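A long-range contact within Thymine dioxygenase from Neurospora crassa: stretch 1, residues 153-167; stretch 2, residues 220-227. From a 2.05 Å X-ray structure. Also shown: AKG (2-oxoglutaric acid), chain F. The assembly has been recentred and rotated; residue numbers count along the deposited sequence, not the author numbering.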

# COMPACT_ATOMS: atom_id res chain seq x y z
N ASN A 153 4.52 -16.79 -4.88
CA ASN A 153 4.92 -17.17 -3.52
C ASN A 153 4.78 -15.97 -2.58
O ASN A 153 4.15 -16.06 -1.53
CB ASN A 153 6.36 -17.69 -3.52
CG ASN A 153 6.78 -18.27 -2.18
OD1 ASN A 153 6.04 -18.26 -1.20
ND2 ASN A 153 7.99 -18.81 -2.14
N PHE A 154 5.35 -14.84 -2.99
CA PHE A 154 5.26 -13.61 -2.20
C PHE A 154 3.81 -13.17 -2.00
O PHE A 154 3.42 -12.80 -0.89
CB PHE A 154 6.07 -12.49 -2.84
CG PHE A 154 6.24 -11.29 -1.96
CD1 PHE A 154 7.00 -11.36 -0.80
CD2 PHE A 154 5.65 -10.08 -2.30
CE1 PHE A 154 7.17 -10.25 0.01
CE2 PHE A 154 5.81 -8.96 -1.49
CZ PHE A 154 6.57 -9.05 -0.34
N PHE A 155 3.01 -13.23 -3.06
CA PHE A 155 1.59 -12.89 -3.00
C PHE A 155 0.87 -13.67 -1.88
O PHE A 155 0.15 -13.09 -1.07
CB PHE A 155 0.91 -13.14 -4.35
CG PHE A 155 -0.52 -12.66 -4.43
CD1 PHE A 155 -1.56 -13.42 -3.91
CD2 PHE A 155 -0.83 -11.45 -5.04
CE1 PHE A 155 -2.87 -12.98 -3.98
CE2 PHE A 155 -2.14 -11.01 -5.12
CZ PHE A 155 -3.16 -11.77 -4.59
N ASP A 156 1.08 -14.98 -1.85
CA ASP A 156 0.43 -15.86 -0.87
C ASP A 156 0.92 -15.65 0.56
O ASP A 156 0.14 -15.75 1.51
CB ASP A 156 0.58 -17.34 -1.28
CG ASP A 156 -0.22 -17.68 -2.53
OD1 ASP A 156 -1.13 -16.90 -2.90
OD2 ASP A 156 0.05 -18.73 -3.15
N GLN A 157 2.20 -15.33 0.72
CA GLN A 157 2.74 -15.01 2.05
C GLN A 157 2.20 -13.67 2.58
O GLN A 157 1.94 -13.55 3.78
CB GLN A 157 4.26 -15.01 2.02
CG GLN A 157 4.84 -16.40 1.80
CD GLN A 157 6.34 -16.45 2.01
OE1 GLN A 157 6.87 -15.85 2.95
NE2 GLN A 157 7.03 -17.17 1.13
N CYS A 158 2.04 -12.68 1.70
CA CYS A 158 1.42 -11.41 2.08
C CYS A 158 -0.08 -11.59 2.35
O CYS A 158 -0.63 -10.94 3.24
CB CYS A 158 1.62 -10.35 1.00
SG CYS A 158 3.31 -9.74 0.83
N LYS A 159 -0.72 -12.45 1.57
CA LYS A 159 -2.12 -12.82 1.80
C LYS A 159 -2.30 -13.41 3.20
O LYS A 159 -3.26 -13.09 3.90
CB LYS A 159 -2.57 -13.83 0.72
CG LYS A 159 -3.88 -14.55 0.98
CD LYS A 159 -4.12 -15.59 -0.11
CE LYS A 159 -5.23 -16.55 0.25
NZ LYS A 159 -5.35 -17.64 -0.77
N ALA A 160 -1.36 -14.27 3.60
CA ALA A 160 -1.37 -14.85 4.94
C ALA A 160 -1.15 -13.79 6.03
O ALA A 160 -1.82 -13.81 7.06
CB ALA A 160 -0.33 -15.95 5.06
N LEU A 161 -0.24 -12.84 5.79
CA LEU A 161 -0.00 -11.75 6.74
C LEU A 161 -1.22 -10.84 6.90
O LEU A 161 -1.52 -10.38 8.00
CB LEU A 161 1.22 -10.93 6.33
CG LEU A 161 1.66 -9.81 7.27
CD1 LEU A 161 1.89 -10.33 8.69
CD2 LEU A 161 2.93 -9.15 6.75
N HIS A 162 -1.92 -10.57 5.80
CA HIS A 162 -3.17 -9.81 5.84
C HIS A 162 -4.15 -10.44 6.83
O HIS A 162 -4.70 -9.75 7.70
CB HIS A 162 -3.81 -9.76 4.45
CG HIS A 162 -5.12 -9.03 4.41
ND1 HIS A 162 -6.14 -9.39 3.56
CD2 HIS A 162 -5.57 -7.96 5.12
CE1 HIS A 162 -7.17 -8.57 3.74
NE2 HIS A 162 -6.85 -7.70 4.68
N ILE A 163 -4.35 -11.74 6.70
CA ILE A 163 -5.27 -12.47 7.57
C ILE A 163 -4.86 -12.30 9.04
O ILE A 163 -5.71 -12.07 9.89
CB ILE A 163 -5.36 -13.97 7.18
CG1 ILE A 163 -6.11 -14.10 5.85
CG2 ILE A 163 -6.07 -14.79 8.25
CD1 ILE A 163 -5.89 -15.43 5.14
N GLU A 164 -3.56 -12.37 9.32
CA GLU A 164 -3.06 -12.27 10.70
C GLU A 164 -3.19 -10.86 11.26
O GLU A 164 -3.51 -10.69 12.44
CB GLU A 164 -1.61 -12.75 10.80
CG GLU A 164 -1.37 -14.21 10.39
CD GLU A 164 -1.87 -15.23 11.40
OE1 GLU A 164 -2.65 -14.89 12.32
OE2 GLU A 164 -1.47 -16.42 11.27
N VAL A 165 -2.93 -9.84 10.44
CA VAL A 165 -3.09 -8.45 10.89
C VAL A 165 -4.56 -8.16 11.22
O VAL A 165 -4.84 -7.50 12.21
CB VAL A 165 -2.56 -7.43 9.86
CG1 VAL A 165 -2.91 -6.00 10.27
CG2 VAL A 165 -1.05 -7.55 9.72
N MET A 166 -5.48 -8.65 10.39
CA MET A 166 -6.91 -8.47 10.67
C MET A 166 -7.31 -9.20 11.96
O MET A 166 -8.13 -8.69 12.73
CB MET A 166 -7.77 -8.94 9.50
CG MET A 166 -7.60 -8.14 8.21
SD MET A 166 -7.59 -6.34 8.36
CE MET A 166 -9.28 -6.00 8.83
N ARG A 167 -6.72 -10.37 12.20
CA ARG A 167 -6.93 -11.08 13.47
C ARG A 167 -6.46 -10.25 14.66
O ARG A 167 -7.13 -10.20 15.68
CB ARG A 167 -6.24 -12.45 13.47
CG ARG A 167 -6.98 -13.49 12.65
CD ARG A 167 -6.22 -14.80 12.55
NE ARG A 167 -6.92 -15.72 11.66
CZ ARG A 167 -6.46 -16.91 11.27
NH1 ARG A 167 -5.27 -17.35 11.68
NH2 ARG A 167 -7.19 -17.66 10.46
N GLY A 220 -8.25 0.06 0.15
CA GLY A 220 -8.73 -1.23 0.67
C GLY A 220 -8.79 -1.36 2.19
O GLY A 220 -9.10 -0.40 2.90
N SER A 221 -8.50 -2.56 2.68
CA SER A 221 -8.51 -2.84 4.11
C SER A 221 -7.20 -2.36 4.74
O SER A 221 -7.20 -1.44 5.57
CB SER A 221 -8.73 -4.33 4.38
OG SER A 221 -7.82 -5.13 3.62
N ILE A 222 -6.10 -2.98 4.34
CA ILE A 222 -4.76 -2.53 4.71
C ILE A 222 -3.80 -2.61 3.52
O ILE A 222 -4.07 -3.28 2.51
CB ILE A 222 -4.16 -3.32 5.91
CG1 ILE A 222 -3.87 -4.78 5.53
CG2 ILE A 222 -5.07 -3.25 7.13
CD1 ILE A 222 -3.17 -5.58 6.62
N THR A 223 -2.67 -1.93 3.65
CA THR A 223 -1.60 -2.04 2.68
C THR A 223 -0.35 -2.45 3.43
O THR A 223 -0.05 -1.90 4.49
CB THR A 223 -1.35 -0.71 1.94
OG1 THR A 223 -2.54 -0.32 1.25
CG2 THR A 223 -0.20 -0.84 0.93
N LEU A 224 0.36 -3.43 2.88
CA LEU A 224 1.65 -3.85 3.41
C LEU A 224 2.68 -3.21 2.50
O LEU A 224 2.78 -3.58 1.33
CB LEU A 224 1.78 -5.37 3.39
CG LEU A 224 0.63 -6.14 4.04
CD1 LEU A 224 0.76 -7.63 3.78
CD2 LEU A 224 0.55 -5.85 5.53
N LEU A 225 3.43 -2.24 3.03
CA LEU A 225 4.41 -1.51 2.25
C LEU A 225 5.83 -1.89 2.66
O LEU A 225 6.26 -1.61 3.78
CB LEU A 225 4.22 0.01 2.40
CG LEU A 225 5.20 0.81 1.53
CD1 LEU A 225 4.79 0.79 0.07
CD2 LEU A 225 5.31 2.24 2.03
N PHE A 226 6.54 -2.53 1.74
CA PHE A 226 7.93 -2.89 1.92
C PHE A 226 8.76 -1.85 1.17
O PHE A 226 8.62 -1.71 -0.05
CB PHE A 226 8.19 -4.29 1.35
CG PHE A 226 7.30 -5.36 1.91
CD1 PHE A 226 6.04 -5.59 1.37
CD2 PHE A 226 7.72 -6.15 2.97
CE1 PHE A 226 5.22 -6.58 1.88
CE2 PHE A 226 6.90 -7.14 3.49
CZ PHE A 226 5.64 -7.36 2.94
N GLN A 227 9.59 -1.09 1.90
CA GLN A 227 10.43 -0.08 1.27
C GLN A 227 11.91 -0.39 1.49
O GLN A 227 12.28 -1.00 2.49
CB GLN A 227 10.08 1.33 1.77
CG GLN A 227 10.34 1.60 3.25
CD GLN A 227 10.03 3.04 3.66
OE1 GLN A 227 10.03 3.95 2.83
NE2 GLN A 227 9.77 3.25 4.95
C1 AKG F . 1.23 3.35 -3.16
O1 AKG F . 0.00 3.45 -2.91
O2 AKG F . 1.65 2.73 -4.17
C2 AKG F . 2.21 3.97 -2.26
O5 AKG F . 1.83 4.71 -1.36
C3 AKG F . 3.69 3.70 -2.46
C4 AKG F . 4.51 4.31 -1.32
C5 AKG F . 5.98 3.97 -1.46
O3 AKG F . 6.67 3.98 -0.42
O4 AKG F . 6.47 3.71 -2.58

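Helix 153-167 packs across strand 222-227 in this contact within thymine dioxygenase, the two axes approaching to 9.8 Å with their N-to-C directions 127° apart. Because the directions are more opposed than aligned, moving forward along the strand means moving back along the helix: I222 lies nearest H162 (CA to CA 7.5 Å), and L224 lies nearest C158 (CA to CA 7.7 Å). The two stretches bury 424 Å² between them.

G220, in the loop before the strand, makes no contact with the helix. S221 brings the polar end of the interface: its CA-to-CB bond points toward the helix, and with chi1 at 50° (p) its OG lies 2.9 Å from NE2 of H162. The geometry leaves the nature of this close approach open; S221 OG is also hydrogen-bonded elsewhere in the structure. H162 reaches this position with chi1 at 178° (t), its CA-to-CB bond running sideways while the imidazole comes nearer to the strand.

I222 begins the strand and meets three helix residues. Its CG1 touches CD2 of H162 at 3.6 Å, so the same imidazole that approaches the serine oxygen also packs against an aliphatic chain. Its CD1 meets CG1 of V165 at 3.7 Å, and its CG2 lies a looser 4.2 Å from SD of M166. The CA-to-CB bond of M166 points sideways to the strand, but the end of its chain, m at all three chi angles, comes nearer and places SD by the isoleucine.

T223 follows with its side chain out of reach of the helix.

L224 packs into the middle of the contact through CD1. This methyl lies 3.6 Å from the backbone O of C158, 4.0 Å from CB of C158 and 4.0 Å from CD2 of L161. The carbonyl is already engaged within the helix, where H162 N donates to C158 O at 2.9 Å; the leucine methyl therefore packs against a helical turn whose backbone hydrogen bond is in place.

L225, like T223, has its side chain out of reach of the helix, while the CA-to-CB bonds of I222, L224 and F226 point toward it, the alternation expected of a strand. On the strand's other side, CD2 of L225 comes within 3.3 Å of O3 of the bound 2-oxoglutaric acid, so this short strand lies between the helix and the ligand.

F226 closes the contact with an aromatic pair. The edge of F154 is directed at the face of F226, with CZ of F154 3.6 Å from CE1 of F226, ring centroids 5.2 Å apart and planes inclined at 61°. The CA-to-CB bond of F154, like that of H162, points sideways to the strand; with chi1 t (-169°) its ring end comes nearer. The sulfur of C158 also approaches F226, SG to CE1 being 3.8 Å, but obliquely, 66° off the ring normal. Q227 ends the stretch with its side chain out of the helix's reach.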